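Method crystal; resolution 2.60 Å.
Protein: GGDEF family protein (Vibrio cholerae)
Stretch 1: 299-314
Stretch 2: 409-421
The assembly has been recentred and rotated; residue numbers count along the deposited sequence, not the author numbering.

Stretch 1, residues 299-314: KNLAYFSESYYHPQAI
Stretch 2 409-421: YQYDIAIGFAKNP

The two stretches run antiparallel, Tyr409 lying beside Ala313 and Phe417 beside Tyr303, and bury 1265 Å² between them. Both backbones are mostly extended; Tyr308 (phi/psi -134/-1) is an exception, and near it the register slips, Ser307 facing Ala414 but Tyr309 facing Ile413.

Tyr409 (chi1 t) accepts from Ala313, N to O 2.8 Å at 157°. Gln410 (chi1 t, chi2 t) pairs with Gln312 (m, m) without backbone hydrogen bonds, CA to CA 4.9 Å; instead Gln312 NE2 donates to Gln410 OE1 at 2.6 Å, and also to His310 O at 2.9 Å within its own stretch.

Tyr411 N donates to Pro311 O (3.2 Å, 154°). Its p rotamer places the ring against proline: Pro311 CB sits 3.7 Å from the Tyr411 ring centroid, 29° off the normal, hence over the face. Asp412 (m) turns its carboxylate to His310 (m), where ND1 to OD1 is 2.6 Å, but the 119° angle makes this hydrogen bond weak.

Ile413 (m, t) bonds twice, from its N to Tyr309 O (3.0 Å) and from Tyr308 N to its O (2.9 Å). Its CD1 reaches Pro311 CG at 3.5 Å, while CG2 meets CZ of Tyr308 (p) at 3.4 Å. Ala414 CB packs 3.2 Å from Ser305 O.

Ile415 (m, t) accepts from Ser305 N at its O (2.9 Å, 162°), but its N donates to Ser305 OG (3.1 Å, 165°), so a p-rotamer side chain replaces the usual carbonyl. Gly416 CA lies 3.3 Å from Tyr303 O. Phe417 (m) forms a reciprocal pair with Tyr303 (m): Tyr303 N to Phe417 O 2.9 Å, Phe417 N to Tyr303 O 2.6 Å.

Finally, Lys419 (chi1 -100°) lays CD over the Tyr303 ring, 3.7 Å from its centroid, and its NZ donates to Asn300 O at a very short 2.5 Å.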

# COMPACT_ATOMS: atom_id res chain seq x y z
N LYS A 299 7.87 23.48 -5.84
CA LYS A 299 8.99 22.65 -5.34
C LYS A 299 10.30 23.41 -5.13
O LYS A 299 11.13 23.02 -4.30
CB LYS A 299 9.23 21.47 -6.29
CG LYS A 299 9.71 20.19 -5.60
CD LYS A 299 8.96 18.96 -6.13
CE LYS A 299 9.54 17.63 -5.62
NZ LYS A 299 9.14 16.46 -6.48
N ASN A 300 10.47 24.50 -5.87
CA ASN A 300 11.72 25.24 -5.88
C ASN A 300 11.65 26.58 -5.16
O ASN A 300 12.66 27.28 -5.05
CB ASN A 300 12.17 25.47 -7.32
CG ASN A 300 11.04 26.02 -8.19
OD1 ASN A 300 9.87 25.68 -8.00
ND2 ASN A 300 11.40 26.92 -9.11
N LEU A 301 10.46 26.97 -4.70
CA LEU A 301 10.29 28.30 -4.10
C LEU A 301 10.39 28.26 -2.59
O LEU A 301 10.35 29.30 -1.93
CB LEU A 301 8.95 28.89 -4.53
CG LEU A 301 8.78 28.84 -6.06
CD1 LEU A 301 7.34 28.52 -6.41
CD2 LEU A 301 9.19 30.18 -6.67
N ALA A 302 10.52 27.06 -2.04
CA ALA A 302 10.74 26.90 -0.61
C ALA A 302 11.49 25.60 -0.33
O ALA A 302 11.58 24.73 -1.19
CB ALA A 302 9.42 26.93 0.14
N TYR A 303 12.05 25.49 0.86
CA TYR A 303 12.68 24.27 1.33
C TYR A 303 11.61 23.44 2.01
O TYR A 303 10.71 24.01 2.64
CB TYR A 303 13.81 24.58 2.30
CG TYR A 303 15.03 25.24 1.70
CD1 TYR A 303 15.59 24.78 0.52
CD2 TYR A 303 15.63 26.31 2.33
CE1 TYR A 303 16.73 25.38 -0.01
CE2 TYR A 303 16.75 26.91 1.81
CZ TYR A 303 17.31 26.44 0.65
OH TYR A 303 18.44 27.05 0.12
N PHE A 304 11.70 22.11 1.91
CA PHE A 304 10.61 21.25 2.38
C PHE A 304 11.04 20.16 3.34
O PHE A 304 12.00 19.45 3.07
CB PHE A 304 9.91 20.59 1.19
CG PHE A 304 9.24 21.55 0.26
CD1 PHE A 304 7.96 22.00 0.51
CD2 PHE A 304 9.88 22.00 -0.89
CE1 PHE A 304 7.33 22.88 -0.34
CE2 PHE A 304 9.26 22.90 -1.76
CZ PHE A 304 7.98 23.34 -1.48
N SER A 305 10.34 20.01 4.46
CA SER A 305 10.55 18.85 5.32
C SER A 305 10.08 17.64 4.56
O SER A 305 9.39 17.81 3.56
CB SER A 305 9.75 18.95 6.62
OG SER A 305 8.39 18.58 6.36
N GLU A 306 10.41 16.44 5.05
CA GLU A 306 9.83 15.20 4.54
C GLU A 306 8.34 15.28 4.74
O GLU A 306 7.89 16.08 5.56
CB GLU A 306 10.39 13.97 5.28
CG GLU A 306 11.83 13.60 4.90
CD GLU A 306 12.35 12.42 5.70
OE1 GLU A 306 11.52 11.81 6.42
OE2 GLU A 306 13.57 12.12 5.63
N SER A 307 7.57 14.48 3.99
CA SER A 307 6.10 14.49 4.11
C SER A 307 5.65 14.02 5.49
O SER A 307 6.38 13.31 6.15
CB SER A 307 5.47 13.61 3.04
OG SER A 307 6.13 13.77 1.81
N TYR A 308 4.46 14.41 5.92
CA TYR A 308 3.92 13.93 7.20
C TYR A 308 2.47 13.50 7.06
O TYR A 308 1.85 13.06 8.02
CB TYR A 308 4.06 15.00 8.29
CG TYR A 308 3.29 16.29 8.07
CD1 TYR A 308 1.98 16.43 8.51
CD2 TYR A 308 3.88 17.37 7.43
CE1 TYR A 308 1.27 17.61 8.31
CE2 TYR A 308 3.19 18.56 7.24
CZ TYR A 308 1.88 18.67 7.67
OH TYR A 308 1.19 19.84 7.48
N TYR A 309 1.94 13.66 5.86
CA TYR A 309 0.58 13.21 5.57
C TYR A 309 0.46 12.93 4.08
O TYR A 309 1.20 13.52 3.26
CB TYR A 309 -0.45 14.24 6.02
CG TYR A 309 -1.86 13.77 5.79
CD1 TYR A 309 -2.42 12.79 6.58
CD2 TYR A 309 -2.62 14.29 4.75
CE1 TYR A 309 -3.71 12.34 6.35
CE2 TYR A 309 -3.90 13.85 4.51
CZ TYR A 309 -4.44 12.88 5.31
OH TYR A 309 -5.72 12.44 5.06
N HIS A 310 -0.45 12.03 3.71
CA HIS A 310 -0.62 11.71 2.30
C HIS A 310 -2.07 11.68 1.88
O HIS A 310 -2.72 10.63 1.92
CB HIS A 310 0.03 10.38 1.99
CG HIS A 310 1.43 10.29 2.48
ND1 HIS A 310 2.51 10.63 1.69
CD2 HIS A 310 1.93 9.93 3.69
CE1 HIS A 310 3.62 10.45 2.38
NE2 HIS A 310 3.30 10.03 3.59
N PRO A 311 -2.57 12.85 1.46
CA PRO A 311 -3.97 13.06 1.09
C PRO A 311 -4.38 12.20 -0.06
O PRO A 311 -3.55 11.86 -0.92
CB PRO A 311 -4.01 14.54 0.69
CG PRO A 311 -2.79 15.14 1.30
CD PRO A 311 -1.78 14.07 1.29
N GLN A 312 -5.67 11.86 -0.08
CA GLN A 312 -6.28 11.04 -1.11
C GLN A 312 -7.11 11.87 -2.09
O GLN A 312 -8.20 12.34 -1.75
CB GLN A 312 -7.15 9.99 -0.44
CG GLN A 312 -6.38 9.13 0.53
CD GLN A 312 -5.27 8.38 -0.16
OE1 GLN A 312 -5.49 7.69 -1.16
NE2 GLN A 312 -4.05 8.51 0.37
N ALA A 313 -6.60 12.07 -3.30
CA ALA A 313 -7.37 12.85 -4.29
C ALA A 313 -8.55 12.05 -4.78
O ALA A 313 -8.39 10.90 -5.24
CB ALA A 313 -6.51 13.27 -5.46
N ILE A 314 -9.73 12.63 -4.71
CA ILE A 314 -10.89 11.96 -5.26
C ILE A 314 -11.73 12.88 -6.15
O ILE A 314 -11.50 14.09 -6.23
CB ILE A 314 -11.77 11.38 -4.15
CG1 ILE A 314 -12.18 12.47 -3.16
CG2 ILE A 314 -11.04 10.29 -3.42
CD1 ILE A 314 -13.14 11.99 -2.10
N TYR A 409 -5.38 9.26 -6.79
CA TYR A 409 -4.00 9.70 -6.52
C TYR A 409 -3.69 9.96 -5.04
O TYR A 409 -4.50 10.53 -4.30
CB TYR A 409 -3.68 10.96 -7.31
CG TYR A 409 -2.20 11.21 -7.48
CD1 TYR A 409 -1.50 10.67 -8.55
CD2 TYR A 409 -1.49 12.01 -6.57
CE1 TYR A 409 -0.14 10.90 -8.71
CE2 TYR A 409 -0.12 12.24 -6.72
CZ TYR A 409 0.55 11.68 -7.80
OH TYR A 409 1.90 11.89 -7.98
N GLN A 410 -2.50 9.55 -4.61
CA GLN A 410 -2.01 9.89 -3.29
C GLN A 410 -0.80 10.84 -3.39
O GLN A 410 0.22 10.50 -3.98
CB GLN A 410 -1.63 8.63 -2.52
CG GLN A 410 -1.16 8.93 -1.10
CD GLN A 410 -0.96 7.69 -0.27
OE1 GLN A 410 -1.91 6.98 0.09
NE2 GLN A 410 0.31 7.40 0.05
N TYR A 411 -0.93 12.04 -2.81
CA TYR A 411 0.17 13.01 -2.85
C TYR A 411 0.71 13.34 -1.45
O TYR A 411 0.37 12.69 -0.45
CB TYR A 411 -0.28 14.28 -3.58
CG TYR A 411 -1.43 15.06 -2.98
CD1 TYR A 411 -2.74 14.65 -3.17
CD2 TYR A 411 -1.21 16.23 -2.25
CE1 TYR A 411 -3.80 15.37 -2.63
CE2 TYR A 411 -2.27 16.94 -1.71
CZ TYR A 411 -3.56 16.51 -1.91
OH TYR A 411 -4.62 17.20 -1.38
N ASP A 412 1.57 14.35 -1.38
CA ASP A 412 2.33 14.61 -0.15
C ASP A 412 2.08 15.96 0.48
O ASP A 412 1.97 16.98 -0.19
CB ASP A 412 3.82 14.46 -0.44
CG ASP A 412 4.21 13.02 -0.75
OD1 ASP A 412 3.88 12.14 0.07
OD2 ASP A 412 4.81 12.78 -1.82
N ILE A 413 2.00 15.97 1.80
CA ILE A 413 1.94 17.22 2.52
C ILE A 413 3.22 17.33 3.36
O ILE A 413 3.63 16.37 4.02
CB ILE A 413 0.67 17.28 3.39
CG1 ILE A 413 -0.52 17.67 2.52
CG2 ILE A 413 0.80 18.26 4.52
CD1 ILE A 413 -1.80 17.84 3.32
N ALA A 414 3.88 18.49 3.27
CA ALA A 414 5.10 18.79 4.04
C ALA A 414 5.01 20.14 4.70
O ALA A 414 4.05 20.89 4.48
CB ALA A 414 6.32 18.76 3.14
N ILE A 415 6.03 20.45 5.49
CA ILE A 415 6.26 21.81 5.98
C ILE A 415 7.20 22.52 5.02
O ILE A 415 8.21 21.94 4.59
CB ILE A 415 6.91 21.85 7.38
CG1 ILE A 415 6.17 20.97 8.37
CG2 ILE A 415 7.00 23.27 7.88
CD1 ILE A 415 6.84 20.95 9.72
N GLY A 416 6.86 23.76 4.68
CA GLY A 416 7.68 24.58 3.79
C GLY A 416 8.45 25.57 4.61
O GLY A 416 7.94 26.05 5.63
N PHE A 417 9.68 25.88 4.20
CA PHE A 417 10.51 26.84 4.96
C PHE A 417 11.02 27.84 4.00
O PHE A 417 11.26 27.51 2.84
CB PHE A 417 11.69 26.17 5.67
CG PHE A 417 11.30 25.09 6.65
CD1 PHE A 417 11.00 23.81 6.21
CD2 PHE A 417 11.26 25.35 8.02
CE1 PHE A 417 10.65 22.82 7.10
CE2 PHE A 417 10.92 24.35 8.92
CZ PHE A 417 10.61 23.08 8.46
N ALA A 418 11.16 29.08 4.47
CA ALA A 418 11.58 30.17 3.62
C ALA A 418 12.94 29.86 3.04
O ALA A 418 13.79 29.27 3.72
CB ALA A 418 11.63 31.46 4.40
N LYS A 419 13.13 30.25 1.79
CA LYS A 419 14.37 30.01 1.07
C LYS A 419 15.50 30.92 1.53
O LYS A 419 15.90 31.84 0.83
CB LYS A 419 14.12 30.18 -0.42
CG LYS A 419 13.94 28.92 -1.20
CD LYS A 419 15.29 28.31 -1.50
CE LYS A 419 15.39 27.96 -2.96
NZ LYS A 419 14.37 26.95 -3.31
N ASN A 420 16.03 30.68 2.72
CA ASN A 420 17.23 31.39 3.15
C ASN A 420 18.05 30.41 4.00
O ASN A 420 17.58 29.30 4.20
CB ASN A 420 16.87 32.69 3.89
CG ASN A 420 15.88 32.48 5.02
OD1 ASN A 420 15.85 31.44 5.69
ND2 ASN A 420 15.04 33.49 5.23
N PRO A 421 19.26 30.81 4.46
CA PRO A 421 20.10 29.89 5.22
C PRO A 421 19.43 29.25 6.43
O PRO A 421 19.51 28.02 6.60
CB PRO A 421 21.26 30.78 5.65
CG PRO A 421 21.41 31.76 4.53
CD PRO A 421 19.99 32.05 4.13